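Local coordinates for Lin0012 protein (Listeria innocua, PDB 3K17), which probably phosphorylates phosphomevalonate with ATP in the mevalonate route to isopentenyl diphosphate, as a member of the GHMP kinase family, at residues N291-A304 with K312-A324. Residues are numbered along the deposited sequence; the frame is centred on the assembly and turned at random.
Sequences NIETSLLKELADSA and KSSGSGGGDCGIA
Leu-297 straddles the hairpin and its glycine-rich loop: CD1 lies 3.7 Å from Ser-313 CB and reaches the loop backbone at Gly-319, while CD2 rests on Gly-322 CA. One turn on, Leu-300 sets CD1 3.6 Å from that same Gly-322 CA, so two leucine methyls converge on one alpha carbon and rest directly on the strand backbone. The row ends where Ala-304 CB meets Ala-324 CB at 3.6 Å, two methyls in apolar contact; the axes of helix 295-304 and strand 321-324 come within 8.4 Å and run nearly parallel, at 10°.

Ahead of the helix, a backbone hydrogen bond joins the side-chain packing. Gly-318 N donates to Ile-292 O (2.6 Å), arriving in the carbonyl plane on a lone pair, and Ile-292 CG2 packs against Ser-316 O. Thr-294 works in two directions as N-cap: OG1, set between the backbone N and carbonyl carbon (chi1 59°), accepts from Leu-297 N, while CG2 presses on Gly-318 C at 3.4 Å. The hydroxyl thus closes the helix start while the methyl lies on the loop.

Loop 314-320 is consistent with the glycine-rich third motif of GHMP kinases. In this C-terminal region, helix 295-306 lies over the antiparallel pair 310-313 and 321-326, with helix 329-341 packing beside Ala-304 and Ala-324, helix 267-288 flanking Ala-301, and strand 7-18 touching Cys-321 and Ile-323.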
loop_
_atom_site.group_PDB
_atom_site.type_symbol
_atom_site.label_atom_id
_atom_site.label_comp_id
_atom_site.label_asym_id
_atom_site.label_seq_id
_atom_site.Cartn_x
_atom_site.Cartn_y
_atom_site.Cartn_z
ATOM N N ASN A 291 22.580 -29.028 -8.009
ATOM C CA ASN A 291 23.811 -29.451 -7.363
ATOM C C ASN A 291 23.569 -30.071 -5.987
ATOM O O ASN A 291 23.898 -29.472 -4.960
ATOM C CB ASN A 291 24.760 -28.254 -7.253
ATOM C CG ASN A 291 26.078 -28.613 -6.605
ATOM O OD1 ASN A 291 26.648 -29.670 -6.875
ATOM N ND2 ASN A 291 26.580 -27.725 -5.752
ATOM N N ILE A 292 22.989 -31.271 -5.969
ATOM C CA ILE A 292 22.717 -31.961 -4.710
ATOM C C ILE A 292 24.030 -32.394 -4.074
ATOM O O ILE A 292 24.342 -32.017 -2.944
ATOM C CB ILE A 292 21.824 -33.200 -4.922
ATOM C CG1 ILE A 292 20.469 -32.771 -5.490
ATOM C CG2 ILE A 292 21.642 -33.939 -3.602
ATOM C CD1 ILE A 292 19.536 -33.920 -5.792
ATOM N N GLU A 293 24.805 -33.191 -4.796
ATOM C CA GLU A 293 26.084 -33.618 -4.265
ATOM C C GLU A 293 27.158 -32.618 -4.688
ATOM O O GLU A 293 27.630 -32.639 -5.823
ATOM C CB GLU A 293 26.438 -35.016 -4.766
ATOM C CG GLU A 293 27.736 -35.552 -4.184
ATOM C CD GLU A 293 27.932 -37.019 -4.473
ATOM O OE1 GLU A 293 27.218 -37.846 -3.862
ATOM O OE2 GLU A 293 28.791 -37.348 -5.317
ATOM N N THR A 294 27.520 -31.728 -3.769
ATOM C CA THR A 294 28.540 -30.726 -4.041
ATOM C C THR A 294 29.888 -31.418 -4.144
ATOM O O THR A 294 29.998 -32.621 -3.905
ATOM C CB THR A 294 28.627 -29.687 -2.912
ATOM O OG1 THR A 294 28.934 -30.348 -1.681
ATOM C CG2 THR A 294 27.314 -28.941 -2.763
ATOM N N SER A 295 30.915 -30.655 -4.497
ATOM C CA SER A 295 32.253 -31.210 -4.618
ATOM C C SER A 295 32.732 -31.724 -3.273
ATOM O O SER A 295 33.382 -32.763 -3.196
ATOM C CB SER A 295 33.228 -30.150 -5.130
ATOM O OG SER A 295 32.845 -29.700 -6.416
ATOM N N LEU A 296 32.414 -30.994 -2.211
ATOM C CA LEU A 296 32.837 -31.399 -0.880
ATOM C C LEU A 296 32.069 -32.639 -0.424
ATOM O O LEU A 296 32.627 -33.521 0.227
ATOM C CB LEU A 296 32.641 -30.248 0.108
ATOM C CG LEU A 296 33.396 -30.356 1.434
ATOM C CD1 LEU A 296 34.852 -30.742 1.191
ATOM C CD2 LEU A 296 33.306 -29.019 2.160
ATOM N N LEU A 297 30.789 -32.711 -0.775
ATOM C CA LEU A 297 29.991 -33.867 -0.401
ATOM C C LEU A 297 30.474 -35.083 -1.184
ATOM O O LEU A 297 30.449 -36.205 -0.679
ATOM C CB LEU A 297 28.506 -33.598 -0.661
ATOM C CG LEU A 297 27.852 -32.733 0.424
ATOM C CD1 LEU A 297 26.465 -32.273 -0.007
ATOM C CD2 LEU A 297 27.785 -33.537 1.711
ATOM N N LYS A 298 30.930 -34.858 -2.411
ATOM C CA LYS A 298 31.439 -35.949 -3.233
ATOM C C LYS A 298 32.672 -36.539 -2.557
ATOM O O LYS A 298 32.786 -37.756 -2.397
ATOM C CB LYS A 298 31.822 -35.446 -4.629
ATOM C CG LYS A 298 32.423 -36.534 -5.526
ATOM C CD LYS A 298 32.845 -35.977 -6.876
ATOM C CE LYS A 298 33.161 -37.096 -7.864
ATOM N NZ LYS A 298 34.239 -38.010 -7.386
ATOM N N GLU A 299 33.597 -35.669 -2.162
ATOM C CA GLU A 299 34.813 -36.117 -1.492
ATOM C C GLU A 299 34.466 -36.803 -0.182
ATOM O O GLU A 299 35.097 -37.779 0.205
ATOM C CB GLU A 299 35.744 -34.933 -1.218
ATOM C CG GLU A 299 36.283 -34.277 -2.468
ATOM C CD GLU A 299 36.932 -35.282 -3.397
ATOM O OE1 GLU A 299 37.820 -36.030 -2.932
ATOM O OE2 GLU A 299 36.553 -35.327 -4.588
ATOM N N LEU A 300 33.454 -36.287 0.503
ATOM C CA LEU A 300 33.040 -36.869 1.765
ATOM C C LEU A 300 32.568 -38.311 1.563
ATOM O O LEU A 300 33.016 -39.225 2.258
ATOM C CB LEU A 300 31.934 -36.008 2.387
ATOM C CG LEU A 300 31.334 -36.438 3.728
ATOM C CD1 LEU A 300 30.734 -35.225 4.429
ATOM C CD2 LEU A 300 30.280 -37.512 3.502
ATOM N N ALA A 301 31.678 -38.516 0.597
ATOM C CA ALA A 301 31.147 -39.846 0.322
ATOM C C ALA A 301 32.190 -40.769 -0.305
ATOM O O ALA A 301 32.251 -41.951 0.024
ATOM C CB ALA A 301 29.919 -39.749 -0.583
ATOM N N ASP A 302 33.007 -40.239 -1.209
ATOM C CA ASP A 302 34.033 -41.066 -1.834
ATOM C C ASP A 302 34.981 -41.641 -0.796
ATOM O O ASP A 302 35.289 -42.833 -0.816
ATOM C CB ASP A 302 34.830 -40.269 -2.862
ATOM C CG ASP A 302 34.057 -40.045 -4.138
ATOM O OD1 ASP A 302 33.094 -40.803 -4.379
ATOM O OD2 ASP A 302 34.415 -39.127 -4.904
ATOM N N SER A 303 35.439 -40.795 0.119
ATOM C CA SER A 303 36.351 -41.252 1.155
ATOM C C SER A 303 35.679 -42.304 2.037
ATOM O O SER A 303 36.328 -43.240 2.507
ATOM C CB SER A 303 36.832 -40.062 1.992
ATOM O OG SER A 303 35.747 -39.237 2.378
ATOM N N ALA A 304 34.375 -42.153 2.258
ATOM C CA ALA A 304 33.637 -43.114 3.070
ATOM C C ALA A 304 33.639 -44.458 2.348
ATOM O O ALA A 304 33.791 -45.510 2.963
ATOM C CB ALA A 304 32.207 -42.637 3.282
ATOM N N LYS A 312 27.050 -40.426 2.013
ATOM C CA LYS A 312 26.201 -39.626 1.138
ATOM C C LYS A 312 25.791 -38.329 1.812
ATOM O O LYS A 312 26.038 -38.125 2.998
ATOM C CB LYS A 312 24.934 -40.413 0.769
ATOM C CG LYS A 312 24.128 -40.891 1.977
ATOM C CD LYS A 312 22.828 -41.606 1.581
ATOM C CE LYS A 312 21.756 -40.650 1.053
ATOM N NZ LYS A 312 21.047 -39.891 2.136
ATOM N N SER A 313 25.158 -37.451 1.047
ATOM C CA SER A 313 24.687 -36.199 1.603
ATOM C C SER A 313 23.478 -36.559 2.456
ATOM O O SER A 313 22.838 -37.595 2.241
ATOM C CB SER A 313 24.280 -35.236 0.486
ATOM O OG SER A 313 23.378 -35.859 -0.416
ATOM N N SER A 314 23.181 -35.716 3.438
ATOM C CA SER A 314 22.042 -35.942 4.311
ATOM C C SER A 314 21.065 -34.785 4.157
ATOM O O SER A 314 21.379 -33.637 4.480
ATOM C CB SER A 314 22.487 -36.055 5.774
ATOM O OG SER A 314 21.353 -36.091 6.630
ATOM N N GLY A 315 19.877 -35.096 3.662
ATOM C CA GLY A 315 18.876 -34.068 3.467
ATOM C C GLY A 315 18.834 -33.554 2.040
ATOM O O GLY A 315 18.877 -34.322 1.074
ATOM N N SER A 316 18.766 -32.238 1.912
ATOM C CA SER A 316 18.687 -31.595 0.611
ATOM C C SER A 316 19.988 -31.641 -0.173
ATOM O O SER A 316 19.980 -31.510 -1.392
ATOM C CB SER A 316 18.278 -30.133 0.787
ATOM O OG SER A 316 19.328 -29.405 1.411
ATOM N N GLY A 317 21.102 -31.836 0.518
ATOM C CA GLY A 317 22.377 -31.825 -0.175
ATOM C C GLY A 317 22.671 -30.368 -0.505
ATOM O O GLY A 317 22.037 -29.477 0.054
ATOM N N GLY A 318 23.609 -30.113 -1.410
ATOM C CA GLY A 318 23.930 -28.739 -1.753
ATOM C C GLY A 318 24.780 -28.092 -0.673
ATOM O O GLY A 318 25.243 -26.961 -0.822
ATOM N N GLY A 319 24.999 -28.835 0.410
ATOM C CA GLY A 319 25.775 -28.338 1.530
ATOM C C GLY A 319 25.346 -29.076 2.784
ATOM O O GLY A 319 25.026 -30.264 2.730
ATOM N N ASP A 320 25.311 -28.370 3.907
ATOM C CA ASP A 320 24.927 -28.963 5.178
ATOM C C ASP A 320 25.794 -30.180 5.504
ATOM O O ASP A 320 26.990 -30.172 5.224
ATOM C CB ASP A 320 23.436 -29.332 5.178
ATOM C CG ASP A 320 22.535 -28.104 5.255
ATOM O OD1 ASP A 320 23.031 -27.014 5.633
ATOM O OD2 ASP A 320 21.330 -28.226 4.948
ATOM N N CYS A 321 25.206 -31.225 6.080
ATOM C CA CYS A 321 25.991 -32.397 6.451
ATOM C C CYS A 321 25.947 -33.589 5.517
ATOM O O CYS A 321 24.966 -33.818 4.797
ATOM C CB CYS A 321 25.579 -32.902 7.835
ATOM S SG CYS A 321 25.807 -31.740 9.197
ATOM N N GLY A 322 27.039 -34.348 5.553
ATOM C CA GLY A 322 27.143 -35.583 4.805
ATOM C C GLY A 322 27.246 -36.621 5.919
ATOM O O GLY A 322 27.615 -36.266 7.042
ATOM N N ILE A 323 26.921 -37.881 5.638
ATOM C CA ILE A 323 26.986 -38.930 6.660
ATOM C C ILE A 323 27.643 -40.192 6.106
ATOM O O ILE A 323 27.717 -40.374 4.892
ATOM C CB ILE A 323 25.579 -39.330 7.161
ATOM C CG1 ILE A 323 24.738 -39.814 5.977
ATOM C CG2 ILE A 323 24.921 -38.156 7.870
ATOM C CD1 ILE A 323 23.380 -40.369 6.352
ATOM N N ALA A 324 28.097 -41.068 6.999
ATOM C CA ALA A 324 28.737 -42.303 6.567
ATOM C C ALA A 324 28.668 -43.436 7.586
ATOM O O ALA A 324 28.504 -43.209 8.787
ATOM C CB ALA A 324 30.194 -42.028 6.216
#